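Long-range contacts in histone-lysine N-methyltransferase, H3 lysine-9 specific SUVH6 (Arabidopsis thaliana, PDB 6A5K), which catalyses methyl transfer from S-adenosylmethionine to a lysine of the histone H3 tail and, through its SRA domain, probably reads methylated non-CG DNA: residues H64-V69 and A105-S110; P170-R175 and D193-V198; L353-F358 and S377-Y382; S458-A463 and P488-C493. The protein carries 1 engineered substitution. All coordinates share one frame; numbering follows the deposited sequence.

Contact 1. Residues H64-V69 and A105-S110; sequences HILGEV and AKVATS
Thr109 rises from its strand into the passing loop, and the backbone of Ile65 and the side chains of His64 and Leu66 gather round it. Its CB lies 3.7 Å from Ile65 O, and its methyl CG2 is turned to the same carbonyl. The close part of the contact continues through Leu66, one branch of which does all the touching: CD1 reaches Ala108 O at 3.7 Å, Thr109 CG2 at 4.1 Å and Val107 CG2 at 4.2 Å. CG stands anti to the backbone N (chi1 -161°), and from there CD1 comes nearer the strand. The outer side is looser. His64, largely exposed, meets Thr109 at about a right angle, its CD2 edge 3.9 Å from OG1, which lies in the plane of the ring; NE2 finds its partner in Asp98. Beyond Leu66 the backbones part, and a water fills in, taking the N-H of Gly67 at 2.9 Å and donating to Thr109 O at 2.8 Å. Gly67 has a positive phi of 97°, where a side chain would jam against the carbonyl oxygen of Leu66. The loop carbonyls of Ile65 and Gly67 both accept from Arg172 NH1. Thr109 and Ser110 together face Asp98 in a classic beta bulge of the SRA sheet. Strand 105-113 runs antiparallel to strand 97-102, whose Met100 touches His64, Leu66 and Thr109, and parallel to strand 171-176, while helix 156-167 packs against Ala105, Val107 and Ala108.

Contact 2. Residues P170-R175 and D193-V198; sequences PVRVIR and DGLYLV
Val173 presses its CG2 methyl onto one face of the Tyr196 ring, and this is the main bump of the contact. The methyl stands 3.9 Å from the ring centroid, 29° off the normal, in a CH-pi contact that leans toward CD2; the two side chains cross at about a right angle. Farther along this face of the sheet, Val171 CG2 butts against Val198 CG2 at 3.8 Å. On the other face Arg172 and Leu195 run side by side in the same direction, the leucine's CD2 fitted against Arg172 CG at 3.5 Å, while its CD1 leans toward Pro170. Underneath is an antiparallel ladder: Val171 and Tyr196 form a hydrogen-bonded pair, and Val173 bonds to both Asp193 and Gly194. At the far end Arg175 bends at chi3 (60°), which brings NE to Asp193 OD2 at 2.9 Å. This salt bridge uses the syn lone pair of OD2, with the guanidinium and carboxylate nearly coplanar. A water spans Arg175 NH2 and Asp193 OD1. An alanine at Arg175 would probably leave the Asp193 carboxylate without its charged mate and freer to turn. Strand 171-176 lies between strands 105-113 and 190-205 of the SRA sheet; Leu217 of strand 211-219 touches Tyr196 and Val198, and helix 156-167 packs on Val171 and Val198 through Ser164.

Contact 3. Residues L353-F358 and S377-Y382; sequences LPLEIF and SFICEY
Leu353 and Ile379 meet at an oblique angle, methyl against methyl, with CD1 of the leucine 3.9 Å from CD1 of the isoleucine. The same leucine methyl also sits 3.7 Å from Phe378 O, so it touches backbone as well as side chain. Ile379 serves two partners by splitting its branches. CG1 stands beside the backbone N (chi1 -50°) and carries CD1 to Leu353, while CG2, anti to that nitrogen, turns to Leu355, whose CD1 lies 4.3 Å from it. Leu355 CD1 also brushes Cys380 CB at 4.4 Å. Cys369 of strand 365-369 backs both leucines. The contact packs Leu355 of a mixed six-stranded sheet, and Leu353 of the loop leading into it, against strand 378-381, an outermost strand of a four-stranded sheet in the SET domain. A water accepts from Leu353 N at 3.0 Å and donates to Ile379 O at 2.7 Å, with a longer reach to Phe378 O at 3.3 Å. Chemically, then, the two segments hold to each other here by dispersion between branched aliphatic groups, which sets no strict direction, and the polar link between their backbones passes through a water.

Contact 4. Residues S458-A463 and P488-C493; sequences SPNLYA and PLQELC
Asn460 grips the opposite segment with both ends of its amide. ND2 donates to Gln490 OE1 at 3.0 Å, on a lone pair, and to Glu491 O at 2.9 Å, tilted from that carbonyl's plane. OD1 takes the N-H of Cys493 at 2.9 Å in a nearly straight bond (168°). CG stands between the backbone N and the carbonyl carbon (chi1 49°), from where the amide comes nearer 488-493; it lies nearly coplanar with that of Gln490. An alanine at Asn460 would probably leave the N-H of Cys493 and the oxygens of Gln490 and Glu491 without these partners, and Gln490 free to turn. Next door, Leu461 N bonds to Cys493 O at 2.9 Å, Pro459 CB presses on the same oxygen at 3.3 Å, and Leu461 CD1 rests on Leu492 CB at 3.8 Å. Segment 458-463 opens with the end of the NHSCxPN motif, and 488-493 closes with the start of ELxxDY; in SET domains the two meet in the pseudoknot beside the cofactor. Farther out, the side chain of Glu491, about 7 Å from S-adenosylmethionine, bonds through its carboxylate to Asn454 and forms a salt bridge with Arg363. Ile379 packs on both Leu461 and Leu492.

How the contacts relate
The four contacts follow one another along the chain, each closing before the next opens, and they fall into two pairs. Contacts 1 and 2, centres 10 Å apart, share the seven-stranded SRA sheet, where strands 105-113 and 171-176 are neighbours; Arg172 ties them by reaching back to the loop 64-69. Contacts 3 and 4, also 10 Å apart, draw on the six- and four-stranded sheets of the methyltransferase half, and Ile379 touches residues of both. Between the pairs the centres of contacts 1 and 3 lie 38 Å apart, although the nearest atoms of contacts 2 and 4 come within about 7 Å. DNA reading and methyl transfer thus probably rest on separate but adjoining cores.

Contact 1. Residues H64-V69 and A105-S110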
loop_
_atom_site.group_PDB
_atom_site.type_symbol
_atom_site.label_atom_id
_atom_site.label_comp_id
_atom_site.label_asym_id
_atom_site.label_seq_id
_atom_site.Cartn_x
_atom_site.Cartn_y
_atom_site.Cartn_z
ATOM N N HIS A 64 7.183 16.463 21.259
ATOM C CA HIS A 64 5.852 16.718 20.709
ATOM C C HIS A 64 5.963 17.754 19.600
ATOM O O HIS A 64 6.780 18.671 19.683
ATOM C CB HIS A 64 4.886 17.217 21.792
ATOM C CG HIS A 64 4.215 16.123 22.565
ATOM N ND1 HIS A 64 4.815 15.476 23.618
ATOM C CD2 HIS A 64 2.980 15.574 22.436
ATOM C CE1 HIS A 64 3.985 14.566 24.107
ATOM N NE2 HIS A 64 2.868 14.610 23.406
ATOM N N ILE A 65 5.141 17.608 18.567
ATOM C CA ILE A 65 5.129 18.546 17.447
ATOM C C ILE A 65 3.778 19.251 17.294
ATOM O O ILE A 65 2.734 18.600 17.280
ATOM C CB ILE A 65 5.458 17.827 16.121
ATOM C CG1 ILE A 65 6.836 17.164 16.204
ATOM C CG2 ILE A 65 5.398 18.804 14.953
ATOM C CD1 ILE A 65 7.154 16.264 15.036
ATOM N N LEU A 66 3.800 20.576 17.170
ATOM C CA LEU A 66 2.585 21.326 16.862
ATOM C C LEU A 66 2.502 21.626 15.370
ATOM O O LEU A 66 3.396 22.259 14.807
ATOM C CB LEU A 66 2.530 22.626 17.666
ATOM C CG LEU A 66 1.165 23.309 17.804
ATOM C CD1 LEU A 66 0.144 22.382 18.451
ATOM C CD2 LEU A 66 1.297 24.604 18.604
ATOM N N GLY A 67 1.429 21.165 14.731
ATOM C CA GLY A 67 1.213 21.426 13.321
ATOM C C GLY A 67 1.678 20.294 12.419
ATOM O O GLY A 67 1.547 19.118 12.770
ATOM N N GLU A 68 2.214 20.651 11.253
ATOM C CA GLU A 68 2.664 19.665 10.268
ATOM C C GLU A 68 3.859 18.846 10.747
ATOM O O GLU A 68 4.819 19.385 11.289
ATOM C CB GLU A 68 3.033 20.341 8.940
ATOM C CG GLU A 68 1.886 21.012 8.187
ATOM C CD GLU A 68 1.635 22.444 8.629
ATOM O OE1 GLU A 68 2.260 22.891 9.615
ATOM O OE2 GLU A 68 0.825 23.132 7.969
ATOM N N VAL A 69 3.793 17.539 10.519
ATOM C CA VAL A 69 4.897 16.637 10.813
ATOM C C VAL A 69 5.642 16.331 9.518
ATOM O O VAL A 69 5.037 15.850 8.563
ATOM C CB VAL A 69 4.399 15.328 11.449
ATOM C CG1 VAL A 69 5.544 14.336 11.617
ATOM C CG2 VAL A 69 3.710 15.610 12.778
ATOM N N ALA A 105 0.375 27.187 29.449
ATOM C CA ALA A 105 -0.735 26.271 29.281
ATOM C C ALA A 105 -0.323 24.985 28.574
ATOM O O ALA A 105 0.864 24.716 28.362
ATOM C CB ALA A 105 -1.853 26.954 28.512
ATOM N N LYS A 106 -1.325 24.189 28.234
ATOM C CA LYS A 106 -1.133 23.039 27.368
ATOM C C LYS A 106 -2.189 23.101 26.285
ATOM O O LYS A 106 -3.330 23.476 26.553
ATOM C CB LYS A 106 -1.224 21.729 28.152
ATOM C CG LYS A 106 -0.084 21.523 29.139
ATOM C CD LYS A 106 -0.428 20.471 30.179
ATOM C CE LYS A 106 0.743 20.233 31.130
ATOM N NZ LYS A 106 0.374 19.348 32.271
ATOM N N VAL A 107 -1.802 22.768 25.058
ATOM C CA VAL A 107 -2.746 22.728 23.957
ATOM C C VAL A 107 -2.668 21.362 23.310
ATOM O O VAL A 107 -1.628 20.703 23.370
ATOM C CB VAL A 107 -2.471 23.817 22.899
ATOM C CG1 VAL A 107 -2.624 25.208 23.511
ATOM C CG2 VAL A 107 -1.088 23.630 22.269
ATOM N N ALA A 108 -3.769 20.929 22.707
ATOM C CA ALA A 108 -3.777 19.651 22.007
ATOM C C ALA A 108 -2.860 19.692 20.796
ATOM O O ALA A 108 -2.775 20.707 20.103
ATOM C CB ALA A 108 -5.182 19.283 21.581
ATOM N N THR A 109 -2.184 18.581 20.534
ATOM C CA THR A 109 -1.378 18.458 19.333
ATOM C C THR A 109 -2.092 17.572 18.324
ATOM O O THR A 109 -1.996 17.788 17.112
ATOM C CB THR A 109 -0.004 17.864 19.634
ATOM O OG1 THR A 109 -0.176 16.648 20.373
ATOM C CG2 THR A 109 0.839 18.852 20.450
ATOM N N SER A 110 -2.800 16.562 18.820
ATOM C CA SER A 110 -3.450 15.639 17.888
ATOM C C SER A 110 -4.591 14.884 18.538
ATOM O O SER A 110 -4.575 14.661 19.738
ATOM C CB SER A 110 -2.433 14.645 17.320
ATOM O OG SER A 110 -1.885 13.854 18.357
HETATM O O HOH W 1 -0.931 20.116 15.956
#

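Contact 2. Residues P170-R175 and D193-V198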
loop_
_atom_site.group_PDB
_atom_site.type_symbol
_atom_site.label_atom_id
_atom_site.label_comp_id
_atom_site.label_asym_id
_atom_site.label_seq_id
_atom_site.Cartn_x
_atom_site.Cartn_y
_atom_site.Cartn_z
ATOM N N PRO A 170 -3.026 24.818 15.882
ATOM C CA PRO A 170 -3.509 23.713 15.047
ATOM C C PRO A 170 -3.557 22.365 15.776
ATOM O O PRO A 170 -2.786 22.118 16.708
ATOM C CB PRO A 170 -2.491 23.676 13.899
ATOM C CG PRO A 170 -1.231 24.195 14.515
ATOM C CD PRO A 170 -1.683 25.273 15.472
ATOM N N VAL A 171 -4.474 21.507 15.339
ATOM C CA VAL A 171 -4.634 20.169 15.890
ATOM C C VAL A 171 -4.641 19.154 14.745
ATOM O O VAL A 171 -5.432 19.281 13.804
ATOM C CB VAL A 171 -5.948 20.039 16.706
ATOM C CG1 VAL A 171 -6.137 18.606 17.217
ATOM C CG2 VAL A 171 -5.973 21.037 17.861
ATOM N N ARG A 172 -3.767 18.154 14.807
ATOM C CA ARG A 172 -3.803 17.092 13.801
ATOM C C ARG A 172 -4.985 16.168 14.059
ATOM O O ARG A 172 -5.179 15.697 15.176
ATOM C CB ARG A 172 -2.501 16.283 13.789
ATOM C CG ARG A 172 -1.302 17.029 13.236
ATOM C CD ARG A 172 -0.048 16.138 13.178
ATOM N NE ARG A 172 0.339 15.655 14.502
ATOM C CZ ARG A 172 1.019 16.370 15.395
ATOM N NH1 ARG A 172 1.383 17.613 15.118
ATOM N NH2 ARG A 172 1.321 15.845 16.576
ATOM N N VAL A 173 -5.778 15.900 13.028
ATOM C CA VAL A 173 -6.872 14.961 13.183
ATOM C C VAL A 173 -6.568 13.640 12.473
ATOM O O VAL A 173 -6.324 13.609 11.265
ATOM C CB VAL A 173 -8.193 15.554 12.655
ATOM C CG1 VAL A 173 -9.264 14.471 12.526
ATOM C CG2 VAL A 173 -8.666 16.675 13.578
ATOM N N ILE A 174 -6.538 12.563 13.253
ATOM C CA ILE A 174 -6.423 11.211 12.719
ATOM C C ILE A 174 -7.803 10.572 12.830
ATOM O O ILE A 174 -8.343 10.404 13.929
ATOM C CB ILE A 174 -5.366 10.360 13.464
ATOM C CG1 ILE A 174 -3.958 10.951 13.297
ATOM C CG2 ILE A 174 -5.362 8.921 12.962
ATOM C CD1 ILE A 174 -3.598 11.986 14.346
ATOM N N ARG A 175 -8.386 10.239 11.687
ATOM C CA ARG A 175 -9.734 9.691 11.662
ATOM C C ARG A 175 -9.702 8.171 11.633
ATOM O O ARG A 175 -9.040 7.568 10.782
ATOM C CB ARG A 175 -10.501 10.234 10.452
ATOM C CG ARG A 175 -11.935 9.747 10.322
ATOM C CD ARG A 175 -12.641 10.437 9.150
ATOM N NE ARG A 175 -11.977 10.169 7.875
ATOM C CZ ARG A 175 -12.122 9.043 7.180
ATOM N NH1 ARG A 175 -12.915 8.082 7.633
ATOM N NH2 ARG A 175 -11.482 8.883 6.027
ATOM N N ASP A 193 -6.114 13.292 8.372
ATOM C CA ASP A 193 -7.006 14.184 7.632
ATOM C C ASP A 193 -6.567 15.647 7.674
ATOM O O ASP A 193 -7.231 16.521 7.111
ATOM C CB ASP A 193 -8.440 14.054 8.150
ATOM C CG ASP A 193 -9.207 12.931 7.462
ATOM O OD1 ASP A 193 -8.734 12.432 6.412
ATOM O OD2 ASP A 193 -10.283 12.549 7.967
ATOM N N GLY A 194 -5.436 15.908 8.320
ATOM C CA GLY A 194 -4.844 17.232 8.290
ATOM C C GLY A 194 -5.038 18.061 9.547
ATOM O O GLY A 194 -5.329 17.541 10.630
ATOM N N LEU A 195 -4.881 19.372 9.383
ATOM C CA LEU A 195 -4.878 20.301 10.501
ATOM C C LEU A 195 -6.214 21.004 10.672
ATOM O O LEU A 195 -6.833 21.436 9.698
ATOM C CB LEU A 195 -3.771 21.340 10.324
ATOM C CG LEU A 195 -2.345 20.793 10.246
ATOM C CD1 LEU A 195 -1.355 21.937 10.086
ATOM C CD2 LEU A 195 -2.022 19.975 11.475
ATOM N N TYR A 196 -6.646 21.114 11.924
ATOM C CA TYR A 196 -7.922 21.725 12.265
ATOM C C TYR A 196 -7.731 22.772 13.358
ATOM O O TYR A 196 -6.729 22.756 14.077
ATOM C CB TYR A 196 -8.926 20.671 12.749
ATOM C CG TYR A 196 -9.503 19.765 11.680
ATOM C CD1 TYR A 196 -10.868 19.754 11.423
ATOM C CD2 TYR A 196 -8.687 18.904 10.945
ATOM C CE1 TYR A 196 -11.412 18.923 10.456
ATOM C CE2 TYR A 196 -9.219 18.069 9.976
ATOM C CZ TYR A 196 -10.579 18.079 9.737
ATOM O OH TYR A 196 -11.116 17.253 8.773
ATOM N N LEU A 197 -8.701 23.672 13.481
ATOM C CA LEU A 197 -8.758 24.586 14.610
ATOM C C LEU A 197 -9.949 24.208 15.478
ATOM O O LEU A 197 -10.982 23.781 14.962
ATOM C CB LEU A 197 -8.875 26.040 14.146
ATOM C CG LEU A 197 -7.670 26.634 13.406
ATOM C CD1 LEU A 197 -7.962 28.049 12.925
ATOM C CD2 LEU A 197 -6.426 26.622 14.285
ATOM N N VAL A 198 -9.809 24.359 16.790
ATOM C CA VAL A 198 -10.925 24.106 17.697
ATOM C C VAL A 198 -11.708 25.409 17.915
ATOM O O VAL A 198 -11.146 26.422 18.327
ATOM C CB VAL A 198 -10.441 23.537 19.048
ATOM C CG1 VAL A 198 -11.585 22.842 19.768
ATOM C CG2 VAL A 198 -9.275 22.553 18.827
HETATM O O HOH W 2 -10.148 11.037 4.702
#

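Contact 3. Residues L353-F358 and S377-Y382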
loop_
_atom_site.group_PDB
_atom_site.type_symbol
_atom_site.label_atom_id
_atom_site.label_comp_id
_atom_site.label_asym_id
_atom_site.label_seq_id
_atom_site.Cartn_x
_atom_site.Cartn_y
_atom_site.Cartn_z
ATOM N N LEU A 353 -8.856 -6.060 -6.670
ATOM C CA LEU A 353 -9.066 -4.646 -6.355
ATOM C C LEU A 353 -9.770 -3.895 -7.482
ATOM O O LEU A 353 -9.608 -4.233 -8.654
ATOM C CB LEU A 353 -7.725 -3.977 -6.055
ATOM C CG LEU A 353 -6.965 -4.525 -4.853
ATOM C CD1 LEU A 353 -5.514 -4.012 -4.858
ATOM C CD2 LEU A 353 -7.688 -4.121 -3.589
ATOM N N PRO A 354 -10.551 -2.859 -7.129
ATOM C CA PRO A 354 -11.206 -2.023 -8.143
ATOM C C PRO A 354 -10.238 -1.010 -8.760
ATOM O O PRO A 354 -10.024 0.069 -8.206
ATOM C CB PRO A 354 -12.317 -1.325 -7.355
ATOM C CG PRO A 354 -11.794 -1.249 -5.962
ATOM C CD PRO A 354 -10.931 -2.474 -5.759
ATOM N N LEU A 355 -9.654 -1.365 -9.899
ATOM C CA LEU A 355 -8.696 -0.489 -10.567
ATOM C C LEU A 355 -9.364 0.395 -11.610
ATOM O O LEU A 355 -10.425 0.060 -12.149
ATOM C CB LEU A 355 -7.587 -1.309 -11.230
ATOM C CG LEU A 355 -6.832 -2.291 -10.335
ATOM C CD1 LEU A 355 -5.769 -3.026 -11.132
ATOM C CD2 LEU A 355 -6.212 -1.567 -9.142
ATOM N N GLU A 356 -8.734 1.532 -11.882
ATOM C CA GLU A 356 -9.129 2.383 -12.998
ATOM C C GLU A 356 -7.897 3.088 -13.558
ATOM O O GLU A 356 -6.904 3.269 -12.844
ATOM C CB GLU A 356 -10.194 3.398 -12.565
ATOM C CG GLU A 356 -9.664 4.630 -11.858
ATOM C CD GLU A 356 -10.773 5.599 -11.460
ATOM O OE1 GLU A 356 -11.963 5.270 -11.668
ATOM O OE2 GLU A 356 -10.455 6.692 -10.945
ATOM N N ILE A 357 -7.938 3.443 -14.842
ATOM C CA ILE A 357 -6.887 4.287 -15.392
ATOM C C ILE A 357 -7.379 5.726 -15.457
ATOM O O ILE A 357 -8.587 5.992 -15.545
ATOM C CB ILE A 357 -6.405 3.827 -16.789
ATOM C CG1 ILE A 357 -7.490 4.018 -17.858
ATOM C CG2 ILE A 357 -5.916 2.381 -16.739
ATOM C CD1 ILE A 357 -6.974 3.814 -19.277
ATOM N N PHE A 358 -6.438 6.659 -15.384
ATOM C CA PHE A 358 -6.803 8.062 -15.326
ATOM C C PHE A 358 -5.728 8.924 -15.966
ATOM O O PHE A 358 -4.572 8.516 -16.068
ATOM C CB PHE A 358 -7.038 8.499 -13.874
ATOM C CG PHE A 358 -5.775 8.609 -13.062
ATOM C CD1 PHE A 358 -5.158 7.473 -12.554
ATOM C CD2 PHE A 358 -5.204 9.849 -12.810
ATOM C CE1 PHE A 358 -3.987 7.576 -11.806
ATOM C CE2 PHE A 358 -4.043 9.958 -12.070
ATOM C CZ PHE A 358 -3.429 8.815 -11.572
ATOM N N SER A 377 -0.564 -6.341 -0.566
ATOM C CA SER A 377 -1.627 -6.825 -1.453
ATOM C C SER A 377 -1.141 -7.016 -2.886
ATOM O O SER A 377 -0.358 -6.216 -3.394
ATOM C CB SER A 377 -2.820 -5.865 -1.466
ATOM O OG SER A 377 -3.388 -5.731 -0.184
ATOM N N PHE A 378 -1.629 -8.074 -3.528
ATOM C CA PHE A 378 -1.464 -8.260 -4.963
ATOM C C PHE A 378 -2.296 -7.232 -5.726
ATOM O O PHE A 378 -3.457 -6.987 -5.389
ATOM C CB PHE A 378 -1.868 -9.685 -5.366
ATOM C CG PHE A 378 -1.937 -9.908 -6.854
ATOM C CD1 PHE A 378 -0.804 -9.787 -7.640
ATOM C CD2 PHE A 378 -3.135 -10.259 -7.462
ATOM C CE1 PHE A 378 -0.864 -10.002 -9.008
ATOM C CE2 PHE A 378 -3.203 -10.479 -8.826
ATOM C CZ PHE A 378 -2.064 -10.353 -9.603
ATOM N N ILE A 379 -1.698 -6.631 -6.749
ATOM C CA ILE A 379 -2.384 -5.629 -7.565
ATOM C C ILE A 379 -2.870 -6.247 -8.871
ATOM O O ILE A 379 -4.064 -6.425 -9.092
ATOM C CB ILE A 379 -1.467 -4.429 -7.910
ATOM C CG1 ILE A 379 -0.778 -3.871 -6.654
ATOM C CG2 ILE A 379 -2.266 -3.357 -8.667
ATOM C CD1 ILE A 379 -1.749 -3.446 -5.549
ATOM N N CYS A 380 -1.916 -6.574 -9.733
ATOM C CA CYS A 380 -2.207 -7.145 -11.043
ATOM C C CYS A 380 -0.931 -7.727 -11.619
ATOM O O CYS A 380 0.149 -7.527 -11.072
ATOM C CB CYS A 380 -2.777 -6.087 -11.999
ATOM S SG CYS A 380 -1.591 -4.782 -12.424
ATOM N N GLU A 381 -1.073 -8.440 -12.731
ATOM C CA GLU A 381 0.060 -8.961 -13.490
ATOM C C GLU A 381 0.452 -7.977 -14.584
ATOM O O GLU A 381 -0.375 -7.184 -15.025
ATOM C CB GLU A 381 -0.295 -10.324 -14.107
ATOM C CG GLU A 381 0.848 -11.019 -14.844
ATOM C CD GLU A 381 0.544 -12.475 -15.170
ATOM O OE1 GLU A 381 -0.580 -12.934 -14.882
ATOM O OE2 GLU A 381 1.432 -13.163 -15.715
ATOM N N TYR A 382 1.710 -8.018 -15.019
ATOM C CA TYR A 382 2.071 -7.363 -16.271
ATOM C C TYR A 382 1.832 -8.351 -17.402
ATOM O O TYR A 382 2.630 -9.260 -17.623
ATOM C CB TYR A 382 3.528 -6.882 -16.270
ATOM C CG TYR A 382 3.803 -5.880 -17.371
ATOM C CD1 TYR A 382 4.101 -6.297 -18.665
ATOM C CD2 TYR A 382 3.756 -4.516 -17.117
ATOM C CE1 TYR A 382 4.339 -5.379 -19.677
ATOM C CE2 TYR A 382 3.992 -3.594 -18.122
ATOM C CZ TYR A 382 4.284 -4.033 -19.399
ATOM O OH TYR A 382 4.519 -3.115 -20.397
HETATM O O HOH W 3 -6.081 -6.902 -7.309
#

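Contact 4. Residues S458-A463 and P488-C493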
loop_
_atom_site.group_PDB
_atom_site.type_symbol
_atom_site.label_atom_id
_atom_site.label_comp_id
_atom_site.label_asym_id
_atom_site.label_seq_id
_atom_site.Cartn_x
_atom_site.Cartn_y
_atom_site.Cartn_z
ATOM N N SER A 458 10.003 7.041 -6.026
ATOM C CA SER A 458 9.548 6.649 -4.696
ATOM C C SER A 458 8.245 5.861 -4.817
ATOM O O SER A 458 7.191 6.324 -4.391
ATOM C CB SER A 458 9.360 7.871 -3.796
ATOM O OG SER A 458 9.131 7.461 -2.459
ATOM N N PRO A 459 8.325 4.652 -5.394
ATOM C CA PRO A 459 7.148 3.870 -5.786
ATOM C C PRO A 459 6.377 3.254 -4.616
ATOM O O PRO A 459 6.957 3.036 -3.556
ATOM C CB PRO A 459 7.755 2.770 -6.653
ATOM C CG PRO A 459 9.101 2.530 -6.030
ATOM C CD PRO A 459 9.581 3.907 -5.616
ATOM N N ASN A 460 5.093 2.962 -4.819
ATOM C CA ASN A 460 4.311 2.257 -3.798
ATOM C C ASN A 460 4.063 0.796 -4.183
ATOM O O ASN A 460 3.457 0.039 -3.417
ATOM C CB ASN A 460 2.979 2.979 -3.513
ATOM C CG ASN A 460 2.208 3.338 -4.779
ATOM O OD1 ASN A 460 2.448 2.779 -5.841
ATOM N ND2 ASN A 460 1.249 4.264 -4.654
ATOM N N LEU A 461 4.543 0.403 -5.363
ATOM C CA LEU A 461 4.467 -0.994 -5.802
ATOM C C LEU A 461 5.848 -1.548 -6.109
ATOM O O LEU A 461 6.778 -0.800 -6.384
ATOM C CB LEU A 461 3.600 -1.153 -7.060
ATOM C CG LEU A 461 2.149 -0.668 -7.134
ATOM C CD1 LEU A 461 1.494 -1.174 -8.430
ATOM C CD2 LEU A 461 1.340 -1.087 -5.917
ATOM N N TYR A 462 5.978 -2.870 -6.076
ATOM C CA TYR A 462 7.155 -3.500 -6.655
ATOM C C TYR A 462 6.758 -4.729 -7.452
ATOM O O TYR A 462 5.688 -5.319 -7.225
ATOM C CB TYR A 462 8.187 -3.888 -5.585
ATOM C CG TYR A 462 7.682 -4.832 -4.518
ATOM C CD1 TYR A 462 7.128 -4.342 -3.346
ATOM C CD2 TYR A 462 7.778 -6.221 -4.673
ATOM C CE1 TYR A 462 6.671 -5.193 -2.353
ATOM C CE2 TYR A 462 7.318 -7.081 -3.680
ATOM C CZ TYR A 462 6.765 -6.557 -2.522
ATOM O OH TYR A 462 6.311 -7.384 -1.507
ATOM N N ALA A 463 7.642 -5.111 -8.370
ATOM C CA ALA A 463 7.460 -6.304 -9.193
ATOM C C ALA A 463 8.011 -7.531 -8.476
ATOM O O ALA A 463 9.064 -7.481 -7.840
ATOM C CB ALA A 463 8.135 -6.131 -10.556
ATOM N N PRO A 488 -6.799 5.554 -0.923
ATOM C CA PRO A 488 -7.598 5.430 -2.146
ATOM C C PRO A 488 -7.226 6.519 -3.143
ATOM O O PRO A 488 -6.902 7.639 -2.730
ATOM C CB PRO A 488 -9.044 5.586 -1.652
ATOM C CG PRO A 488 -8.929 6.296 -0.347
ATOM C CD PRO A 488 -7.623 5.860 0.257
ATOM N N LEU A 489 -7.219 6.154 -4.423
ATOM C CA LEU A 489 -7.027 7.069 -5.553
ATOM C C LEU A 489 -5.603 7.606 -5.682
ATOM O O LEU A 489 -5.346 8.460 -6.523
ATOM C CB LEU A 489 -8.022 8.236 -5.469
ATOM C CG LEU A 489 -9.502 7.835 -5.500
ATOM C CD1 LEU A 489 -10.393 9.032 -5.195
ATOM C CD2 LEU A 489 -9.879 7.210 -6.844
ATOM N N GLN A 490 -4.680 7.123 -4.852
ATOM C CA GLN A 490 -3.273 7.479 -5.018
ATOM C C GLN A 490 -2.719 6.734 -6.226
ATOM O O GLN A 490 -2.987 5.540 -6.396
ATOM C CB GLN A 490 -2.456 7.144 -3.763
ATOM C CG GLN A 490 -0.963 7.444 -3.901
ATOM C CD GLN A 490 -0.174 7.203 -2.620
ATOM O OE1 GLN A 490 0.510 6.184 -2.475
ATOM N NE2 GLN A 490 -0.246 8.155 -1.691
ATOM N N GLU A 491 -1.957 7.428 -7.070
ATOM C CA GLU A 491 -1.422 6.766 -8.257
ATOM C C GLU A 491 -0.506 5.604 -7.858
ATOM O O GLU A 491 0.339 5.737 -6.962
ATOM C CB GLU A 491 -0.667 7.750 -9.150
ATOM C CG GLU A 491 -0.224 7.127 -10.476
ATOM C CD GLU A 491 0.392 8.126 -11.441
ATOM O OE1 GLU A 491 0.501 9.325 -11.100
ATOM O OE2 GLU A 491 0.765 7.702 -12.554
ATOM N N LEU A 492 -0.698 4.463 -8.516
ATOM C CA LEU A 492 0.158 3.294 -8.336
ATOM C C LEU A 492 1.349 3.356 -9.294
ATOM O O LEU A 492 1.172 3.604 -10.485
ATOM C CB LEU A 492 -0.639 2.012 -8.576
ATOM C CG LEU A 492 -1.977 1.890 -7.849
ATOM C CD1 LEU A 492 -2.660 0.578 -8.226
ATOM C CD2 LEU A 492 -1.745 1.959 -6.353
ATOM N N CYS A 493 2.550 3.131 -8.765
ATOM C CA CYS A 493 3.789 3.190 -9.540
ATOM C C CYS A 493 4.806 2.182 -9.028
ATOM O O CYS A 493 4.786 1.821 -7.856
ATOM C CB CYS A 493 4.420 4.581 -9.478
ATOM S SG CYS A 493 3.376 5.939 -10.077
#